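Local coordinates for racemase (Pseudovibrio sp. JE062, PDB 3MKC), which is a racemase-type member of the enolase superfamily that pairs an N-terminal alpha/beta capping domain with a C-terminal TIM-barrel-like domain, at residues 13-18 with 108-113; 81-86 with 293-298. All blocks are in the same frame, centred on the assembly; numbering follows the deposited sequence.

Contact 1 (13-18 with 108-113) lies inside the N-terminal capping domain, strand against helix; contact 2 (81-86 with 293-298) joins two helices, one from that domain and one from the barrel domain. Both are largely buried, though N84 of contact 2 is exposed. Contact 1 is wholly apolar, isoleucine and phenylalanine meeting within a hydrophobic core, whereas contact 2 sets one isoleucine and one asparagine on a threonine whose hydroxyl is hydrogen-bonded. Their centres are 13 Å apart, and helix 102-122 bridges them: it supplies I110 to the first, while its D111 OD1 approaches T295 OG1 at 2.6 Å, a probable hydrogen bond.

Contact 1 of 2, residues 13-18 with 108-113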
# COMPACT_ATOMS: atom_id res chain seq x y z
N LYS A 13 -23.85 6.95 9.80
CA LYS A 13 -25.20 6.74 9.30
C LYS A 13 -25.24 5.72 8.17
O LYS A 13 -26.15 4.90 8.09
CB LYS A 13 -25.79 8.07 8.81
CG LYS A 13 -27.20 7.95 8.23
CD LYS A 13 -27.71 9.31 7.80
CE LYS A 13 -29.10 9.22 7.19
NZ LYS A 13 -29.62 10.59 6.93
N SER A 14 -24.24 5.77 7.30
CA SER A 14 -24.20 4.83 6.18
C SER A 14 -22.79 4.54 5.69
O SER A 14 -21.86 5.31 5.93
CB SER A 14 -25.03 5.37 5.01
OG SER A 14 -24.41 6.50 4.41
N ILE A 15 -22.66 3.42 5.00
CA ILE A 15 -21.39 3.01 4.43
C ILE A 15 -21.70 2.48 3.04
O ILE A 15 -22.43 1.50 2.88
CB ILE A 15 -20.71 1.91 5.28
CG1 ILE A 15 -20.36 2.47 6.66
CG2 ILE A 15 -19.45 1.42 4.56
CD1 ILE A 15 -19.60 1.50 7.56
N GLU A 16 -21.15 3.16 2.05
CA GLU A 16 -21.37 2.81 0.66
C GLU A 16 -20.10 2.37 -0.06
O GLU A 16 -19.06 3.02 0.02
CB GLU A 16 -21.99 4.02 -0.06
CG GLU A 16 -22.04 3.91 -1.58
CD GLU A 16 -22.78 5.07 -2.22
OE1 GLU A 16 -22.58 6.23 -1.79
OE2 GLU A 16 -23.56 4.83 -3.17
N PHE A 17 -20.20 1.24 -0.74
CA PHE A 17 -19.08 0.71 -1.50
C PHE A 17 -19.36 1.11 -2.95
O PHE A 17 -20.37 0.72 -3.53
CB PHE A 17 -19.01 -0.82 -1.34
CG PHE A 17 -18.26 -1.26 -0.11
CD1 PHE A 17 -16.98 -1.81 -0.22
CD2 PHE A 17 -18.81 -1.09 1.16
CE1 PHE A 17 -16.26 -2.18 0.92
CE2 PHE A 17 -18.09 -1.46 2.31
CZ PHE A 17 -16.81 -2.00 2.18
N ILE A 18 -18.45 1.89 -3.52
CA ILE A 18 -18.63 2.39 -4.87
C ILE A 18 -17.64 1.88 -5.90
O ILE A 18 -16.52 2.37 -5.99
CB ILE A 18 -18.57 3.93 -4.87
CG1 ILE A 18 -19.62 4.48 -3.90
CG2 ILE A 18 -18.77 4.47 -6.28
CD1 ILE A 18 -19.49 5.96 -3.62
N SER A 108 -10.54 -3.28 5.10
CA SER A 108 -9.48 -2.29 4.91
C SER A 108 -10.01 -0.95 4.41
O SER A 108 -9.65 0.11 4.93
CB SER A 108 -8.45 -2.83 3.92
OG SER A 108 -7.85 -4.03 4.40
N GLY A 109 -10.86 -0.99 3.39
CA GLY A 109 -11.42 0.24 2.85
C GLY A 109 -12.21 1.02 3.88
O GLY A 109 -12.16 2.25 3.94
N ILE A 110 -12.97 0.30 4.71
CA ILE A 110 -13.76 0.96 5.73
C ILE A 110 -12.83 1.58 6.78
O ILE A 110 -13.05 2.70 7.22
CB ILE A 110 -14.74 -0.02 6.42
CG1 ILE A 110 -15.74 -0.56 5.38
CG2 ILE A 110 -15.49 0.68 7.54
CD1 ILE A 110 -16.69 -1.62 5.92
N ASP A 111 -11.78 0.85 7.17
CA ASP A 111 -10.86 1.37 8.18
C ASP A 111 -10.23 2.69 7.71
O ASP A 111 -10.16 3.66 8.47
CB ASP A 111 -9.74 0.37 8.46
CG ASP A 111 -8.77 0.86 9.51
OD1 ASP A 111 -9.15 0.94 10.70
OD2 ASP A 111 -7.62 1.19 9.14
N MSE A 112 -9.78 2.70 6.46
CA MSE A 112 -9.17 3.88 5.88
C MSE A 112 -10.14 5.06 5.90
O MSE A 112 -9.77 6.19 6.22
CB MSE A 112 -8.76 3.58 4.44
CG MSE A 112 -7.89 4.64 3.80
SE MSE A 112 -7.38 4.12 2.01
CE MSE A 112 -7.23 2.21 2.36
N ALA A 113 -11.39 4.78 5.55
CA ALA A 113 -12.41 5.82 5.51
C ALA A 113 -12.73 6.40 6.89
O ALA A 113 -13.17 7.54 7.01
CB ALA A 113 -13.68 5.28 4.87
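The alpha/beta core of the N-terminal capping domain, as in the mandelate racemase and muconate lactonizing enzyme family, is packed here by I15 and F17 of strand 12-22 against I110 of helix 102-122. The strand lies at one border of the antiparallel three-stranded sheet; I15 points its CB at the helix, whereas F17 reaches it with the far end of its ring. No hydrogen bond crosses; the contact is van der Waals packing that buries 138 Å² in all.

I110 divides its two branches between the two partners. Its CG1 branch starts beside the backbone N (chi1 -62°) and runs on extended, so that the methyl CD1 meets the F17 ring at its edge, in the ring plane, 3.8 Å from F17 CZ. One carbon back, I110 CG1 approaches F17 CZ obliquely at 3.7 Å. The ring is carried there by a chi1 of -85°, which brings its far end closer to the helix than its CB direction would suggest. V32 and V34 of the neighbouring strand and I55, L56 and A59 of helix 52-59 also pack on F17, and I71 and M90 on I110. The I110 and I15 side chains cross at about a right angle, I110 CG2 and I15 CD1 touching loosely, 4.2 Å apart.

Contact 2 of 2, residues 81-86 with 293-298; sequences IEINAI and GLTELR
T295 is touched through both of its branches, by I83 at the hydroxyl and by N84 at the methyl. The van der Waals contacts are few: I83 CG2 rests on T295 OG1 at 3.4 Å, the two side chains meeting at a slant, and N84 ND2 lies 4.0 Å from T295 CG2, with those side chains at about a right angle. Chi1 of N84, -177°, swings its amide away from its own backbone N and closer to T295 than its CB points. The chi1 of T295, -61°, turns OG1 to I83 CG2 and to its bond with D111, and leaves CG2 to meet N84 ND2. W87, one turn further along helix 83-93, also packs on T295.

These contacts form part of the interface between the two domains of the enolase-superfamily architecture: helix 83-93 of the capping domain meets helix 293-306 of the barrel domain, their backbones coming to 6.7 Å between N84 CA and T295 CA.

Hydrogen bonds do not cross between the segments, but the buried T295 OG1 is satisfied by D111 OD1 and Y115 OH, both on helix 102-122. Within 81-86, E82 takes the N-cap position and its O accepts from I86 N at 3.0 Å; in 293-298, L297 N reaches G293 O at 3.0 Å.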
# COMPACT_ATOMS: atom_id res chain seq x y z
N ILE A 81 -14.64 8.00 15.78
CA ILE A 81 -13.42 8.15 16.55
C ILE A 81 -12.91 6.84 17.16
O ILE A 81 -11.72 6.70 17.42
CB ILE A 81 -13.60 9.21 17.67
CG1 ILE A 81 -12.29 9.40 18.44
CG2 ILE A 81 -14.69 8.76 18.64
CD1 ILE A 81 -11.14 9.88 17.58
N GLU A 82 -13.80 5.87 17.38
CA GLU A 82 -13.39 4.59 17.96
C GLU A 82 -12.98 3.63 16.84
O GLU A 82 -13.53 2.54 16.71
CB GLU A 82 -14.54 3.98 18.76
CG GLU A 82 -15.14 4.92 19.80
CD GLU A 82 -16.01 4.19 20.80
OE1 GLU A 82 -17.02 3.59 20.40
OE2 GLU A 82 -15.66 4.21 22.00
N ILE A 83 -12.00 4.04 16.05
CA ILE A 83 -11.54 3.23 14.93
C ILE A 83 -11.05 1.85 15.32
O ILE A 83 -11.36 0.87 14.65
CB ILE A 83 -10.43 3.95 14.15
CG1 ILE A 83 -10.88 5.38 13.85
CG2 ILE A 83 -10.13 3.20 12.87
CD1 ILE A 83 -9.86 6.20 13.07
N ASN A 84 -10.28 1.78 16.40
CA ASN A 84 -9.73 0.51 16.87
C ASN A 84 -10.83 -0.46 17.29
O ASN A 84 -10.79 -1.65 16.96
CB ASN A 84 -8.79 0.76 18.04
CG ASN A 84 -8.12 -0.50 18.55
OD1 ASN A 84 -8.49 -1.03 19.60
ND2 ASN A 84 -7.15 -0.99 17.80
N ALA A 85 -11.82 0.05 18.02
CA ALA A 85 -12.92 -0.78 18.49
C ALA A 85 -13.83 -1.22 17.35
O ALA A 85 -14.31 -2.35 17.34
CB ALA A 85 -13.73 -0.02 19.54
N ILE A 86 -14.08 -0.34 16.38
CA ILE A 86 -14.93 -0.69 15.25
C ILE A 86 -14.24 -1.77 14.42
O ILE A 86 -14.87 -2.69 13.91
CB ILE A 86 -15.22 0.53 14.38
CG1 ILE A 86 -15.95 1.59 15.21
CG2 ILE A 86 -16.06 0.13 13.16
CD1 ILE A 86 -16.11 2.93 14.53
N GLY A 293 -6.15 -2.09 6.64
CA GLY A 293 -6.08 -0.64 6.75
C GLY A 293 -4.96 -0.07 7.60
O GLY A 293 -4.03 -0.78 7.97
N LEU A 294 -5.07 1.22 7.91
CA LEU A 294 -4.07 1.90 8.73
C LEU A 294 -4.01 1.32 10.15
O LEU A 294 -2.94 1.24 10.75
CB LEU A 294 -4.35 3.42 8.77
CG LEU A 294 -4.13 4.14 7.43
CD1 LEU A 294 -4.75 5.53 7.43
CD2 LEU A 294 -2.64 4.25 7.15
N THR A 295 -5.16 0.90 10.67
CA THR A 295 -5.16 0.35 12.02
C THR A 295 -4.32 -0.91 12.10
O THR A 295 -3.51 -1.08 13.01
CB THR A 295 -6.59 0.04 12.49
OG1 THR A 295 -7.36 1.25 12.51
CG2 THR A 295 -6.57 -0.56 13.88
N GLU A 296 -4.49 -1.81 11.14
CA GLU A 296 -3.71 -3.04 11.16
C GLU A 296 -2.25 -2.74 10.81
O GLU A 296 -1.33 -3.36 11.33
CB GLU A 296 -4.29 -4.07 10.19
CG GLU A 296 -3.72 -5.48 10.39
CD GLU A 296 -4.19 -6.15 11.68
OE1 GLU A 296 -4.50 -5.44 12.65
OE2 GLU A 296 -4.23 -7.40 11.71
N LEU A 297 -2.04 -1.76 9.92
CA LEU A 297 -0.67 -1.41 9.55
C LEU A 297 0.09 -0.85 10.75
O LEU A 297 1.32 -1.00 10.85
CB LEU A 297 -0.67 -0.40 8.39
CG LEU A 297 -0.79 -1.04 7.01
CD1 LEU A 297 -0.94 0.03 5.95
CD2 LEU A 297 0.44 -1.90 6.71
N ARG A 298 -0.62 -0.21 11.67
CA ARG A 298 0.02 0.32 12.86
C ARG A 298 0.46 -0.84 13.75
O ARG A 298 1.57 -0.85 14.28
CB ARG A 298 -0.92 1.23 13.64
CG ARG A 298 -0.26 1.86 14.85
CD ARG A 298 -1.24 2.70 15.65
NE ARG A 298 -0.53 3.55 16.60
CZ ARG A 298 -1.12 4.43 17.41
NH1 ARG A 298 -2.44 4.59 17.38
NH2 ARG A 298 -0.38 5.17 18.23